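Side-chain contacts in MIP07328p (Drosophila melanogaster, PDB 6FKK), which probably acts as a repulsive axon guidance cue that signals by binding semaphorin receptors, this chain being its extracellular sema domain and the plexin repeat that follows: residues 209-214 / 250-255; 265-270 / 376-381. All coordinates share one frame; numbering follows the deposited sequence.

Interaction 1 (209-214 / 250-255); sequences FFFREL and FLKARL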
ATOM      1  N   PHE A 209      -1.447   3.953  -9.858  1.00 31.29           N
ATOM      2  CA  PHE A 209      -1.135   4.794  -8.712  1.00 33.97           C
ATOM      3  C   PHE A 209      -2.355   4.895  -7.810  1.00 43.68           C
ATOM      4  O   PHE A 209      -3.486   5.015  -8.292  1.00 54.63           O
ATOM      5  CB  PHE A 209      -0.694   6.197  -9.149  1.00 32.14           C
ATOM      6  CG  PHE A 209       0.571   6.211  -9.957  1.00 53.06           C
ATOM      7  CD1 PHE A 209       0.531   6.030 -11.329  1.00 47.03           C
ATOM      8  CD2 PHE A 209       1.798   6.407  -9.344  1.00 40.53           C
ATOM      9  CE1 PHE A 209       1.691   6.041 -12.076  1.00 44.09           C
ATOM     10  CE2 PHE A 209       2.962   6.420 -10.086  1.00 40.26           C
ATOM     11  CZ  PHE A 209       2.909   6.235 -11.454  1.00 56.46           C
ATOM     12  N   PHE A 210      -2.125   4.848  -6.501  1.00 30.34           N
ATOM     13  CA  PHE A 210      -3.187   4.937  -5.509  1.00 29.89           C
ATOM     14  C   PHE A 210      -2.930   6.139  -4.614  1.00 41.78           C
ATOM     15  O   PHE A 210      -1.821   6.305  -4.095  1.00 54.33           O
ATOM     16  CB  PHE A 210      -3.273   3.653  -4.680  1.00 29.40           C
ATOM     17  CG  PHE A 210      -3.638   2.437  -5.486  1.00 46.84           C
ATOM     18  CD1 PHE A 210      -2.669   1.733  -6.181  1.00 41.17           C
ATOM     19  CD2 PHE A 210      -4.952   2.005  -5.556  1.00 46.57           C
ATOM     20  CE1 PHE A 210      -3.001   0.619  -6.926  1.00 50.17           C
ATOM     21  CE2 PHE A 210      -5.291   0.891  -6.299  1.00 38.99           C
ATOM     22  CZ  PHE A 210      -4.314   0.196  -6.985  1.00 52.53           C
ATOM     23  N   PHE A 211      -3.953   6.974  -4.436  1.00 30.92           N
ATOM     24  CA  PHE A 211      -3.796   8.213  -3.689  1.00 31.35           C
ATOM     25  C   PHE A 211      -5.167   8.725  -3.273  1.00 39.16           C
ATOM     26  O   PHE A 211      -6.202   8.257  -3.752  1.00 45.20           O
ATOM     27  CB  PHE A 211      -3.054   9.271  -4.514  1.00 35.96           C
ATOM     28  CG  PHE A 211      -3.777   9.682  -5.768  1.00 41.64           C
ATOM     29  CD1 PHE A 211      -3.627   8.955  -6.939  1.00 32.01           C
ATOM     30  CD2 PHE A 211      -4.598  10.799  -5.778  1.00 47.25           C
ATOM     31  CE1 PHE A 211      -4.289   9.331  -8.095  1.00 32.82           C
ATOM     32  CE2 PHE A 211      -5.261  11.181  -6.929  1.00 33.50           C
ATOM     33  CZ  PHE A 211      -5.106  10.446  -8.089  1.00 45.37           C
ATOM     34  N   ARG A 212      -5.154   9.700  -2.368  1.00 51.22           N
ATOM     35  CA  ARG A 212      -6.340  10.436  -1.967  1.00 44.60           C
ATOM     36  C   ARG A 212      -6.162  11.896  -2.354  1.00 48.42           C
ATOM     37  O   ARG A 212      -5.044  12.421  -2.347  1.00 59.50           O
ATOM     38  CB  ARG A 212      -6.598  10.309  -0.461  1.00 33.36           C
ATOM     39  CG  ARG A 212      -5.443  10.777   0.406  1.00 33.97           C
ATOM     40  CD  ARG A 212      -5.720  10.525   1.881  1.00 45.50           C
ATOM     41  NE  ARG A 212      -4.636  11.011   2.734  1.00 53.16           N
ATOM     42  CZ  ARG A 212      -3.578  10.285   3.080  1.00 53.40           C
ATOM     43  NH1 ARG A 212      -3.462   9.036   2.648  1.00 45.12           N
ATOM     44  NH2 ARG A 212      -2.638  10.804   3.859  1.00 47.64           N
ATOM     45  N   GLU A 213      -7.266  12.549  -2.707  1.00 46.62           N
ATOM     46  CA  GLU A 213      -7.199  13.913  -3.211  1.00 36.37           C
ATOM     47  C   GLU A 213      -8.525  14.610  -2.949  1.00 38.84           C
ATOM     48  O   GLU A 213      -9.526  13.977  -2.604  1.00 42.98           O
ATOM     49  CB  GLU A 213      -6.870  13.940  -4.707  1.00 48.54           C
ATOM     50  CG  GLU A 213      -7.974  13.368  -5.582  1.00 35.84           C
ATOM     51  CD  GLU A 213      -7.787  13.693  -7.052  1.00 67.97           C
ATOM     52  OE1 GLU A 213      -8.463  13.061  -7.892  1.00 67.08           O
ATOM     53  OE2 GLU A 213      -6.967  14.583  -7.367  1.00 72.88           O
ATOM     54  N   LEU A 214      -8.516  15.929  -3.125  1.00 48.69           N
ATOM     55  CA  LEU A 214      -9.736  16.712  -3.029  1.00 48.02           C
ATOM     56  C   LEU A 214     -10.653  16.412  -4.209  1.00 53.62           C
ATOM     57  O   LEU A 214     -10.208  16.007  -5.286  1.00 60.50           O
ATOM     58  CB  LEU A 214      -9.415  18.205  -2.982  1.00 64.31           C
ATOM     59  CG  LEU A 214      -8.599  18.673  -1.775  1.00 61.28           C
ATOM     60  CD1 LEU A 214      -8.325  20.169  -1.858  1.00 45.40           C
ATOM     61  CD2 LEU A 214      -9.307  18.319  -0.474  1.00 43.43           C
ATOM     62  N   PHE A 250      -3.535   9.177 -19.194  1.00 51.59           N
ATOM     63  CA  PHE A 250      -3.808   9.328 -17.770  1.00 50.78           C
ATOM     64  C   PHE A 250      -5.309   9.272 -17.522  1.00 57.03           C
ATOM     65  O   PHE A 250      -6.057  10.137 -17.993  1.00 74.95           O
ATOM     66  CB  PHE A 250      -3.227  10.637 -17.239  1.00 46.60           C
ATOM     67  CG  PHE A 250      -3.451  10.843 -15.765  1.00 49.68           C
ATOM     68  CD1 PHE A 250      -2.591  10.281 -14.835  1.00 49.39           C
ATOM     69  CD2 PHE A 250      -4.519  11.597 -15.308  1.00 61.26           C
ATOM     70  CE1 PHE A 250      -2.792  10.469 -13.478  1.00 35.59           C
ATOM     71  CE2 PHE A 250      -4.726  11.787 -13.953  1.00 49.35           C
ATOM     72  CZ  PHE A 250      -3.859  11.222 -13.038  1.00 35.67           C
ATOM     73  N   LEU A 251      -5.744   8.255 -16.782  1.00 47.15           N
ATOM     74  CA  LEU A 251      -7.124   8.118 -16.345  1.00 35.83           C
ATOM     75  C   LEU A 251      -7.133   7.760 -14.867  1.00 58.42           C
ATOM     76  O   LEU A 251      -6.168   7.202 -14.341  1.00 59.31           O
ATOM     77  CB  LEU A 251      -7.871   7.045 -17.147  1.00 36.10           C
ATOM     78  CG  LEU A 251      -8.025   7.281 -18.648  1.00 45.80           C
ATOM     79  CD1 LEU A 251      -8.651   6.067 -19.312  1.00 44.00           C
ATOM     80  CD2 LEU A 251      -8.865   8.518 -18.896  1.00 56.72           C
ATOM     81  N   LYS A 252      -8.235   8.089 -14.194  1.00 42.47           N
ATOM     82  CA  LYS A 252      -8.391   7.747 -12.788  1.00 35.05           C
ATOM     83  C   LYS A 252      -9.846   7.417 -12.495  1.00 49.91           C
ATOM     84  O   LYS A 252     -10.762   7.880 -13.180  1.00 61.44           O
ATOM     85  CB  LYS A 252      -7.913   8.873 -11.862  1.00 35.23           C
ATOM     86  CG  LYS A 252      -8.640  10.196 -12.031  1.00 34.83           C
ATOM     87  CD  LYS A 252      -8.088  11.235 -11.065  1.00 48.09           C
ATOM     88  CE  LYS A 252      -8.781  12.578 -11.218  1.00 54.42           C
ATOM     89  NZ  LYS A 252      -8.225  13.597 -10.284  1.00 36.98           N
ATOM     90  N   ALA A 253     -10.045   6.606 -11.460  1.00 48.17           N
ATOM     91  CA  ALA A 253     -11.370   6.208 -11.015  1.00 48.47           C
ATOM     92  C   ALA A 253     -11.402   6.224  -9.497  1.00 45.01           C
ATOM     93  O   ALA A 253     -10.375   6.045  -8.837  1.00 39.79           O
ATOM     94  CB  ALA A 253     -11.749   4.818 -11.539  1.00 36.51           C
ATOM     95  N   ARG A 254     -12.591   6.449  -8.946  1.00 36.42           N
ATOM     96  CA  ARG A 254     -12.754   6.463  -7.501  1.00 37.25           C
ATOM     97  C   ARG A 254     -12.792   5.040  -6.959  1.00 45.13           C
ATOM     98  O   ARG A 254     -13.337   4.132  -7.593  1.00 42.92           O
ATOM     99  CB  ARG A 254     -14.032   7.203  -7.111  1.00 34.46           C
ATOM    100  CG  ARG A 254     -14.252   7.284  -5.609  1.00 34.51           C
ATOM    101  CD  ARG A 254     -15.598   7.889  -5.265  1.00 51.11           C
ATOM    102  NE  ARG A 254     -15.798   7.952  -3.820  1.00 49.66           N
ATOM    103  CZ  ARG A 254     -16.913   8.378  -3.237  1.00 57.50           C
ATOM    104  NH1 ARG A 254     -17.937   8.782  -3.976  1.00 57.36           N
ATOM    105  NH2 ARG A 254     -17.003   8.400  -1.913  1.00 75.33           N
ATOM    106  N   LEU A 255     -12.196   4.849  -5.787  1.00 43.89           N
ATOM    107  CA  LEU A 255     -12.298   3.588  -5.070  1.00 31.40           C
ATOM    108  C   LEU A 255     -13.476   3.649  -4.106  1.00 43.52           C
ATOM    109  O   LEU A 255     -13.695   4.664  -3.438  1.00 53.55           O
ATOM    110  CB  LEU A 255     -11.005   3.289  -4.315  1.00 33.17           C
ATOM    111  CG  LEU A 255      -9.769   3.038  -5.179  1.00 42.70           C
ATOM    112  CD1 LEU A 255      -8.549   2.848  -4.299  1.00 46.84           C
ATOM    113  CD2 LEU A 255      -9.982   1.824  -6.065  1.00 40.07           C
TER
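Glu-213 and Lys-252 form a buried salt bridge inside the beta-propeller of the sema domain, between two strands that are not sheet neighbours: strand 225-233 pairs with both. The short segments run at 74° to each other, with axes 9.1 Å apart at closest approach, and only side chains bridge the gap. The two charged chains come from opposite directions, and Lys-252 NZ donates to Glu-213 OE1. In each, CG lies between the backbone N and the carbonyl carbon (chi1 67° for Glu-213, 60° for Lys-252) and the rest of the chain is extended, which carries both charges into the space between the strands. There the ammonium is also gripped by the carbonyl oxygens of Lys-190 and Gln-191. The carboxylate, for its part, takes Arg-228 NE on OE1 and the backbone N of Asn-193 on OE2, an arrangement likely to keep both groups ionised despite their burial.

The apolar part is looser across the two segments. Lys-252 CD comes to the edge of the Phe-211 ring, near its plane, 4.3 Å from CZ; elsewhere this ring meets that of Phe-197. By contrast, Arg-212 and Arg-254 lie towards solvent and take no part across the contact; Arg-254 makes a cation-pi contact with Tyr-226. Phe-210, also buried, packs against Val-198, Ile-201, Val-229 and Ile-273. Its side chain crosses that of Leu-255 at about a right angle, Leu-255 CD1 lying in the plane of the Phe-210 ring, 3.9 Å from CD2.

Interaction 2 (265-270 / 376-381); sequences FYFDEI and LLTKVN. With NAG (2-acetamido-2-deoxy-beta-D-glucopyranose), chain B.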
ATOM      1  N   PHE A 265     -22.116   3.972   4.381  1.00 45.11           N
ATOM      2  CA  PHE A 265     -21.094   4.562   5.240  1.00 44.25           C
ATOM      3  C   PHE A 265     -19.747   4.417   4.543  1.00 41.71           C
ATOM      4  O   PHE A 265     -19.220   3.307   4.426  1.00 49.82           O
ATOM      5  CB  PHE A 265     -21.085   3.888   6.611  1.00 44.75           C
ATOM      6  CG  PHE A 265     -20.191   4.560   7.615  1.00 44.48           C
ATOM      7  CD1 PHE A 265     -18.861   4.191   7.734  1.00 56.21           C
ATOM      8  CD2 PHE A 265     -20.681   5.555   8.444  1.00 58.94           C
ATOM      9  CE1 PHE A 265     -18.036   4.806   8.657  1.00 45.29           C
ATOM     10  CE2 PHE A 265     -19.860   6.174   9.369  1.00 76.24           C
ATOM     11  CZ  PHE A 265     -18.535   5.798   9.475  1.00 54.77           C
ATOM     12  N   TYR A 266     -19.184   5.535   4.095  1.00 54.80           N
ATOM     13  CA  TYR A 266     -17.976   5.517   3.280  1.00 44.59           C
ATOM     14  C   TYR A 266     -16.722   5.692   4.126  1.00 50.92           C
ATOM     15  O   TYR A 266     -16.716   6.432   5.115  1.00 61.54           O
ATOM     16  CB  TYR A 266     -18.020   6.619   2.219  1.00 39.56           C
ATOM     17  CG  TYR A 266     -19.032   6.394   1.121  1.00 49.27           C
ATOM     18  CD1 TYR A 266     -20.352   6.791   1.275  1.00 42.60           C
ATOM     19  CD2 TYR A 266     -18.661   5.802  -0.078  1.00 39.08           C
ATOM     20  CE1 TYR A 266     -21.278   6.597   0.267  1.00 43.60           C
ATOM     21  CE2 TYR A 266     -19.579   5.604  -1.092  1.00 40.01           C
ATOM     22  CZ  TYR A 266     -20.885   6.002  -0.914  1.00 49.41           C
ATOM     23  OH  TYR A 266     -21.804   5.808  -1.919  1.00 78.11           O
ATOM     24  N   PHE A 267     -15.660   5.002   3.725  1.00 51.95           N
ATOM     25  CA  PHE A 267     -14.303   5.246   4.203  1.00 44.54           C
ATOM     26  C   PHE A 267     -13.544   5.815   3.007  1.00 48.19           C
ATOM     27  O   PHE A 267     -13.084   5.066   2.140  1.00 51.80           O
ATOM     28  CB  PHE A 267     -13.657   3.969   4.733  1.00 38.83           C
ATOM     29  CG  PHE A 267     -14.432   3.297   5.834  1.00 45.22           C
ATOM     30  CD1 PHE A 267     -15.480   2.439   5.538  1.00 41.67           C
ATOM     31  CD2 PHE A 267     -14.097   3.501   7.163  1.00 36.43           C
ATOM     32  CE1 PHE A 267     -16.188   1.811   6.545  1.00 37.30           C
ATOM     33  CE2 PHE A 267     -14.803   2.877   8.176  1.00 39.79           C
ATOM     34  CZ  PHE A 267     -15.850   2.030   7.866  1.00 37.97           C
ATOM     35  N   ASP A 268     -13.421   7.141   2.956  1.00 42.11           N
ATOM     36  CA  ASP A 268     -13.020   7.827   1.735  1.00 35.05           C
ATOM     37  C   ASP A 268     -11.540   8.183   1.669  1.00 41.80           C
ATOM     38  O   ASP A 268     -11.091   8.670   0.627  1.00 48.18           O
ATOM     39  CB  ASP A 268     -13.845   9.106   1.559  1.00 48.01           C
ATOM     40  CG  ASP A 268     -15.238   8.834   1.034  1.00 51.55           C
ATOM     41  OD1 ASP A 268     -15.393   7.900   0.219  1.00 55.50           O
ATOM     42  OD2 ASP A 268     -16.176   9.558   1.434  1.00 53.35           O
ATOM     43  N   GLU A 269     -10.773   7.961   2.733  1.00 42.92           N
ATOM     44  CA  GLU A 269      -9.370   8.371   2.778  1.00 37.05           C
ATOM     45  C   GLU A 269      -8.485   7.131   2.876  1.00 44.91           C
ATOM     46  O   GLU A 269      -8.291   6.580   3.965  1.00 48.76           O
ATOM     47  CB  GLU A 269      -9.122   9.330   3.939  1.00 47.86           C
ATOM     48  CG  GLU A 269      -9.852  10.657   3.798  1.00 60.77           C
ATOM     49  CD  GLU A 269      -9.415  11.680   4.827  1.00 90.60           C
ATOM     50  OE1 GLU A 269      -8.733  11.295   5.801  1.00101.35           O
ATOM     51  OE2 GLU A 269      -9.751  12.870   4.659  1.00 98.82           O
ATOM     52  N   ILE A 270      -7.942   6.703   1.736  1.00 35.50           N
ATOM     53  CA  ILE A 270      -7.040   5.559   1.717  1.00 34.68           C
ATOM     54  C   ILE A 270      -5.742   5.921   2.430  1.00 40.84           C
ATOM     55  O   ILE A 270      -5.296   7.077   2.417  1.00 51.81           O
ATOM     56  CB  ILE A 270      -6.789   5.103   0.268  1.00 30.20           C
ATOM     57  CG1 ILE A 270      -6.111   3.734   0.238  1.00 40.43           C
ATOM     58  CG2 ILE A 270      -5.956   6.127  -0.484  1.00 30.45           C
ATOM     59  CD1 ILE A 270      -6.091   3.112  -1.139  1.00 29.09           C
ATOM     60  N   LEU A 376     -13.706  -5.746   4.550  1.00 50.24           N
ATOM     61  CA  LEU A 376     -13.340  -6.995   5.204  1.00 40.20           C
ATOM     62  C   LEU A 376     -13.193  -6.829   6.710  1.00 42.00           C
ATOM     63  O   LEU A 376     -13.271  -7.821   7.444  1.00 49.75           O
ATOM     64  CB  LEU A 376     -12.041  -7.531   4.606  1.00 42.62           C
ATOM     65  CG  LEU A 376     -12.059  -7.756   3.094  1.00 42.69           C
ATOM     66  CD1 LEU A 376     -10.706  -8.253   2.617  1.00 32.12           C
ATOM     67  CD2 LEU A 376     -13.155  -8.738   2.724  1.00 33.69           C
ATOM     68  N   LEU A 377     -12.985  -5.602   7.180  1.00 39.45           N
ATOM     69  CA  LEU A 377     -12.881  -5.307   8.603  1.00 41.82           C
ATOM     70  C   LEU A 377     -13.196  -3.834   8.798  1.00 46.60           C
ATOM     71  O   LEU A 377     -12.692  -2.995   8.048  1.00 52.89           O
ATOM     72  CB  LEU A 377     -11.480  -5.627   9.140  1.00 52.57           C
ATOM     73  CG  LEU A 377     -11.191  -5.247  10.594  1.00 39.15           C
ATOM     74  CD1 LEU A 377     -11.923  -6.169  11.545  1.00 54.19           C
ATOM     75  CD2 LEU A 377      -9.701  -5.278  10.874  1.00 43.17           C
ATOM     76  N   THR A 378     -14.029  -3.522   9.787  1.00 41.28           N
ATOM     77  CA  THR A 378     -14.329  -2.143  10.140  1.00 37.51           C
ATOM     78  C   THR A 378     -13.945  -1.889  11.591  1.00 56.79           C
ATOM     79  O   THR A 378     -14.065  -2.773  12.445  1.00 77.86           O
ATOM     80  CB  THR A 378     -15.815  -1.809   9.933  1.00 38.70           C
ATOM     81  OG1 THR A 378     -16.615  -2.595  10.822  1.00 66.58           O
ATOM     82  CG2 THR A 378     -16.231  -2.094   8.501  1.00 48.29           C
ATOM     83  N   LYS A 379     -13.469  -0.674  11.857  1.00 49.61           N
ATOM     84  CA  LYS A 379     -13.118  -0.234  13.208  1.00 43.20           C
ATOM     85  C   LYS A 379     -13.669   1.177  13.384  1.00 61.68           C
ATOM     86  O   LYS A 379     -13.075   2.141  12.894  1.00 74.48           O
ATOM     87  CB  LYS A 379     -11.610  -0.275  13.435  1.00 39.16           C
ATOM     88  CG  LYS A 379     -11.071  -1.634  13.844  1.00 44.39           C
ATOM     89  CD  LYS A 379      -9.580  -1.561  14.147  1.00 38.85           C
ATOM     90  CE  LYS A 379      -9.139  -2.713  15.036  1.00 64.83           C
ATOM     91  NZ  LYS A 379      -9.824  -2.671  16.360  1.00 84.35           N
ATOM     92  N   VAL A 380     -14.796   1.297  14.083  1.00 59.66           N
ATOM     93  CA  VAL A 380     -15.515   2.558  14.209  1.00 70.49           C
ATOM     94  C   VAL A 380     -15.639   2.922  15.681  1.00 77.09           C
ATOM     95  O   VAL A 380     -15.830   2.046  16.534  1.00 64.15           O
ATOM     96  CB  VAL A 380     -16.905   2.478  13.541  1.00 65.80           C
ATOM     97  CG1 VAL A 380     -17.575   3.839  13.530  1.00 74.26           C
ATOM     98  CG2 VAL A 380     -16.776   1.940  12.127  1.00 64.76           C
ATOM     99  N   ASN A 381     -15.525   4.222  15.975  1.00 78.65           N
ATOM    100  CA  ASN A 381     -15.661   4.752  17.333  1.00102.14           C
ATOM    101  C   ASN A 381     -14.628   4.141  18.277  1.00108.72           C
ATOM    102  O   ASN A 381     -14.928   3.805  19.424  1.00119.50           O
ATOM    103  CB  ASN A 381     -17.080   4.549  17.871  1.00108.43           C
ATOM    104  CG  ASN A 381     -18.034   5.639  17.421  1.00107.42           C
ATOM    105  OD1 ASN A 381     -17.694   6.824  17.439  1.00105.60           O
ATOM    106  ND2 ASN A 381     -19.236   5.246  17.010  1.00100.03           N
TER
HETATM  107  C1  NAG B   1     -20.364   2.446  -3.584  1.00 39.46           C
HETATM  108  C2  NAG B   1     -21.349   3.220  -4.450  1.00 41.29           C
HETATM  109  C3  NAG B   1     -22.724   3.274  -3.780  1.00 55.99           C
HETATM  110  C4  NAG B   1     -23.178   1.889  -3.320  1.00 58.93           C
HETATM  111  C5  NAG B   1     -22.066   1.177  -2.555  1.00 57.11           C
HETATM  112  C6  NAG B   1     -22.401  -0.257  -2.215  1.00 62.72           C
HETATM  113  C7  NAG B   1     -20.393   4.961  -5.899  1.00 56.67           C
HETATM  114  C8  NAG B   1     -19.933   6.385  -5.982  1.00 74.51           C
HETATM  115  N2  NAG B   1     -20.859   4.565  -4.710  1.00 41.12           N
HETATM  116  O3  NAG B   1     -23.638   3.822  -4.722  1.00 61.90           O
HETATM  117  O4  NAG B   1     -24.273   1.994  -2.414  1.00 72.74           O
HETATM  118  O5  NAG B   1     -20.867   1.153  -3.336  1.00 52.82           O
HETATM  119  O6  NAG B   1     -22.630  -1.031  -3.384  1.00 68.39           O
HETATM  120  O7  NAG B   1     -20.343   4.205  -6.864  1.00 67.51           O
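Phe-267 reaches across a sema-domain propeller sheet to Thr-378 and Val-380, so that strand 265-279 touches strand 377-380 although strands 282-290 and 298-305 lie between them in the sheet order. The apolar contacts are slight and centre on the CZ end of the ring. Phe-267 CZ lies 4.2 Å from Thr-378 CG2, which approaches the ring obliquely, and 4.4 Å from Val-380 CG2, which sits at the ring edge near its plane. Thr-378 presents its methyl because CG2 stands opposite the carbonyl carbon, while OG1 takes the place between that carbon and the backbone N (chi1 64°). Phe-289, Thr-291 and Val-259 pack on Phe-267 from other parts of the sheet and its loops.

Backbone hydrogen bonds do not join the two segments. Phe-267 is paired instead with Cys-257, and Leu-376 and Leu-377 both face Val-301 in a classic beta bulge at the start of strand 377-380.

No side-chain polar bond joins them either, but Tyr-266 bonds the sugar. The N-acetylglucosamine belongs to a glycan carried by the chain itself, probably on Asn-256, which begins an Asn-Cys-Ser sequon. Its N2 lies at the edge of the Tyr-266 ring, in the ring plane, and donates a bent hydrogen bond to Tyr-266 OH (3.2 Å, 146° at the hydrogen). A phenylalanine here would keep the ring but would probably leave the sugar amide without this acceptor and freer to turn.

Between the two phenylalanines, ring meets ring: Phe-267 CE1 lies in the plane of the Phe-265 ring, at its edge, 3.8 Å from Phe-265 CD1.

How the interactions relate
Both interactions belong to one curled sheet of the sema domain, in which strands 251-259 and 265-279 are antiparallel neighbours, and their centres lie 18 Å apart. Interaction 1 is wholly buried, and its charge pair is enclosed by further polar partners that probably offset the cost of burial. Interaction 2 is only partly buried: its protein contacts are thin and apolar, and no hydrogen bond joins its two segments, though Tyr-266 accepts one from a glycan. A salt bridge joins the two directly, Arg-254 NH2 lying 2.7 Å from Asp-268 OD1, while Arg-254 also packs on Tyr-266 beside the sugar. Elsewhere, Arg-212 NH1 gives a weak hydrogen bond to Ile-270 O, and Ile-270 packs on Leu-255.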